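Local atomic coordinates of hypothetical sugar binding protein (Bacteroides thetaiotaomicron, PDB entry 3SEE), a protein that is of unknown function but has a galactose-binding-domain-like fold and probably binds sugars. Residues Ser110-Gln115 with Asp198-Ile203. Residues are numbered along the deposited sequence; the frame is centred on the assembly and turned at random.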
ATOM      1  N   SER A 110      -4.155  -0.619   5.439  1.00  7.96           N
ATOM      2  CA  SER A 110      -3.458  -1.668   4.735  1.00  8.60           C
ATOM      3  C   SER A 110      -2.354  -1.135   3.855  1.00  7.82           C
ATOM      4  O   SER A 110      -2.360   0.028   3.459  1.00  8.08           O
ATOM      5  CB  SER A 110      -4.450  -2.449   3.888  1.00  9.14           C
ATOM      6  OG  SER A 110      -5.582  -2.859   4.664  1.00  9.79           O
ATOM      7  N   VAL A 111      -1.443  -2.030   3.513  1.00  7.52           N
ATOM      8  CA  VAL A 111      -0.238  -1.735   2.746  0.50  7.24           C
ATOM      9  C   VAL A 111       0.070  -2.888   1.796  1.00  6.55           C
ATOM     10  O   VAL A 111      -0.082  -4.050   2.190  1.00  8.15           O
ATOM     11  CB  VAL A 111       0.976  -1.704   3.710  0.50  7.65           C
ATOM     12  CG1 VAL A 111       2.293  -1.530   2.945  0.50  8.57           C
ATOM     13  CG2 VAL A 111       0.776  -0.631   4.752  0.50  8.06           C
ATOM     14  N   TYR A 112       0.614  -2.607   0.619  1.00  6.89           N
ATOM     15  CA  TYR A 112       1.377  -3.575  -0.153  1.00  6.84           C
ATOM     16  C   TYR A 112       2.426  -2.796  -0.956  1.00  6.80           C
ATOM     17  O   TYR A 112       2.342  -1.568  -1.083  1.00  7.23           O
ATOM     18  CB  TYR A 112       0.497  -4.479  -1.037  1.00  7.23           C
ATOM     19  CG  TYR A 112      -0.324  -3.799  -2.110  1.00  6.96           C
ATOM     20  CD1 TYR A 112       0.256  -3.381  -3.299  1.00  7.25           C
ATOM     21  CD2 TYR A 112      -1.671  -3.548  -1.922  1.00  8.13           C
ATOM     22  CE1 TYR A 112      -0.486  -2.762  -4.283  1.00  7.90           C
ATOM     23  CE2 TYR A 112      -2.424  -2.915  -2.902  1.00  7.90           C
ATOM     24  CZ  TYR A 112      -1.824  -2.532  -4.087  1.00  7.66           C
ATOM     25  OH  TYR A 112      -2.539  -1.899  -5.087  1.00  8.44           O
ATOM     26  N   ILE A 113       3.403  -3.521  -1.508  1.00  6.75           N
ATOM     27  CA  ILE A 113       4.469  -2.909  -2.300  1.00  7.18           C
ATOM     28  C   ILE A 113       4.633  -3.784  -3.539  1.00  7.28           C
ATOM     29  O   ILE A 113       5.002  -4.956  -3.447  1.00  8.07           O
ATOM     30  CB  ILE A 113       5.793  -2.787  -1.513  1.00  7.26           C
ATOM     31  CG1 ILE A 113       5.579  -2.153  -0.128  1.00  8.47           C
ATOM     32  CG2 ILE A 113       6.804  -1.956  -2.342  1.00  9.30           C
ATOM     33  CD1 ILE A 113       6.872  -2.006   0.713  1.00 10.32           C
ATOM     34  N   LYS A 114       4.311  -3.214  -4.701  1.00  7.32           N
ATOM     35  CA  LYS A 114       4.115  -3.961  -5.939  1.00  7.30           C
ATOM     36  C   LYS A 114       5.022  -3.452  -7.052  1.00  7.15           C
ATOM     37  O   LYS A 114       5.318  -2.271  -7.161  1.00  7.96           O
ATOM     38  CB  LYS A 114       2.639  -3.885  -6.389  1.00  7.71           C
ATOM     39  CG  LYS A 114       2.276  -4.843  -7.505  1.00  8.51           C
ATOM     40  CD  LYS A 114       0.789  -4.797  -7.807  1.00  8.60           C
ATOM     41  CE  LYS A 114       0.358  -5.824  -8.836  1.00  9.49           C
ATOM     42  NZ  LYS A 114       0.935  -5.555 -10.189  1.00  9.70           N
ATOM     43  N   GLN A 115       5.394  -4.368  -7.935  1.00  7.58           N
ATOM     44  CA  GLN A 115       6.088  -4.041  -9.167  1.00  7.74           C
ATOM     45  C   GLN A 115       5.245  -3.120 -10.057  1.00  7.56           C
ATOM     46  O   GLN A 115       4.071  -3.378 -10.292  1.00  8.45           O
ATOM     47  CB  GLN A 115       6.404  -5.332  -9.893  1.00  8.17           C
ATOM     48  CG  GLN A 115       7.164  -5.146 -11.209  1.00  8.56           C
ATOM     49  CD  GLN A 115       7.744  -6.443 -11.743  1.00  9.16           C
ATOM     50  OE1 GLN A 115       8.021  -7.356 -10.960  1.00  9.75           O
ATOM     51  NE2 GLN A 115       7.983  -6.516 -13.057  1.00  9.93           N
ATOM     52  N   ASP A 198      11.789  -0.533  -9.856  1.00  8.31           N
ATOM     53  CA  ASP A 198      10.576   0.225 -10.155  1.00  8.08           C
ATOM     54  C   ASP A 198       9.384  -0.462  -9.507  1.00  8.21           C
ATOM     55  O   ASP A 198       8.872  -1.476 -10.006  1.00  8.24           O
ATOM     56  CB  ASP A 198      10.395   0.347 -11.673  1.00  8.55           C
ATOM     57  CG  ASP A 198       9.312   1.297 -12.060  1.00  9.35           C
ATOM     58  OD1 ASP A 198       8.641   1.882 -11.177  1.00  9.39           O
ATOM     59  OD2 ASP A 198       9.121   1.476 -13.290  1.00 13.05           O
ATOM     60  N   CYS A 199       8.986   0.076  -8.362  1.00  7.93           N
ATOM     61  CA  CYS A 199       7.861  -0.463  -7.614  1.00  7.86           C
ATOM     62  C   CYS A 199       7.086   0.712  -7.031  1.00  7.65           C
ATOM     63  O   CYS A 199       7.506   1.864  -7.175  1.00  8.37           O
ATOM     64  CB  CYS A 199       8.352  -1.405  -6.502  1.00  8.05           C
ATOM     65  SG  CYS A 199       9.336  -0.602  -5.208  1.00 10.23           S
ATOM     66  N   TYR A 200       5.967   0.418  -6.364  1.00  7.55           N
ATOM     67  CA  TYR A 200       5.267   1.448  -5.632  1.00  7.15           C
ATOM     68  C   TYR A 200       4.725   0.913  -4.334  1.00  7.45           C
ATOM     69  O   TYR A 200       4.294  -0.255  -4.251  1.00  7.66           O
ATOM     70  CB  TYR A 200       4.143   2.088  -6.463  1.00  8.42           C
ATOM     71  CG  TYR A 200       3.121   1.148  -7.028  1.00  8.18           C
ATOM     72  CD1 TYR A 200       3.361   0.498  -8.227  1.00  8.72           C
ATOM     73  CD2 TYR A 200       1.917   0.919  -6.385  1.00  8.03           C
ATOM     74  CE1 TYR A 200       2.398  -0.350  -8.759  1.00  9.01           C
ATOM     75  CE2 TYR A 200       0.972   0.076  -6.921  1.00  8.70           C
ATOM     76  CZ  TYR A 200       1.231  -0.594  -8.109  1.00  8.95           C
ATOM     77  OH  TYR A 200       0.324  -1.427  -8.709  1.00  9.63           O
ATOM     78  N   VAL A 201       4.757   1.779  -3.333  1.00  7.20           N
ATOM     79  CA  VAL A 201       4.014   1.562  -2.097  1.00  7.48           C
ATOM     80  C   VAL A 201       2.557   1.973  -2.302  1.00  7.31           C
ATOM     81  O   VAL A 201       2.292   3.036  -2.857  1.00  8.55           O
ATOM     82  CB  VAL A 201       4.641   2.390  -0.966  1.00  8.14           C
ATOM     83  CG1 VAL A 201       3.793   2.318   0.314  1.00 11.69           C
ATOM     84  CG2 VAL A 201       6.086   1.963  -0.710  1.00  9.85           C
ATOM     85  N   ALA A 202       1.629   1.139  -1.851  1.00  7.52           N
ATOM     86  CA  ALA A 202       0.193   1.412  -1.835  1.00  7.59           C
ATOM     87  C   ALA A 202      -0.281   1.371  -0.390  1.00  7.83           C
ATOM     88  O   ALA A 202      -0.017   0.410   0.334  1.00  9.27           O
ATOM     89  CB  ALA A 202      -0.550   0.340  -2.651  1.00  8.05           C
ATOM     90  N   ILE A 203      -0.978   2.421   0.033  1.00  7.60           N
ATOM     91  CA  ILE A 203      -1.605   2.500   1.340  1.00  7.02           C
ATOM     92  C   ILE A 203      -3.109   2.601   1.075  1.00  7.14           C
ATOM     93  O   ILE A 203      -3.561   3.433   0.250  1.00  7.55           O
ATOM     94  CB  ILE A 203      -1.098   3.705   2.168  1.00  7.42           C
ATOM     95  CG1 ILE A 203       0.413   3.551   2.414  1.00  9.08           C
ATOM     96  CG2 ILE A 203      -1.910   3.843   3.467  1.00  9.70           C
ATOM     97  CD1 ILE A 203       1.088   4.776   3.064  1.00 11.01           C
TER
HETATM   98  O   HOH W   1      -2.096  -2.115  -7.810  1.00  9.93           O
HETATM   99  O   HOH W   2       1.398  -2.925 -10.843  1.00 11.63           O
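Y112 and K114 pair with A202 and Y200 through two antiparallel hydrogen-bonded pairs, joining strands 108-115 and 199-204 inside one sheet of a galactose-binding-domain-like β-sandwich. In the first pair A202 N donates to Y112 O at 2.9 Å, nearly straight at 169°, and Y112 N returns a bond to A202 O. In the second, Y200 N gives its proton to K114 O and K114 N gives its own to Y200 O. Between and beyond them, V111-I203 and I113-V201 form non-hydrogen-bonded pairs, where CA-H...O contacts such as V111 CA to A202 O (3.2 Å) add to the ladder.

Two waters tie together the polar ends on the Y112, K114 and Y200 face. One water donates to Y112 OH (2.8 Å) and also bonds Y200 OH. A second accepts from K114 NZ and bonds Y200 OH, with Q115 O also in reach; both waters lie in the plane of the Y200 ring, at its edge. Outside the pair of strands, Y112 OH also bonds W76 O, and the K114 ammonium forms a salt bridge with E118.

Y112 CG sits between the backbone N and the carbonyl carbon (chi1 62°), and one face of the ring lies over A202, whose CB is 3.6 Å from the ring centroid in a CH-pi contact. An alanine in place of Y112 would probably uncover the A202 methyl and leave the first water and W76 O without their hydroxyl partner. The aliphatic part of K114 runs beside Y200, its CB over one face of the ring. On the opposite face of the sheet, V111 packs on L96 and F98 of strand 93-102 in the facing sheet, V201 on L96 and I203 on F98, while I113 CG1 meets V201 CG2 at 4.2 Å and I113 CG2 touches C199 SG at 4.1 Å.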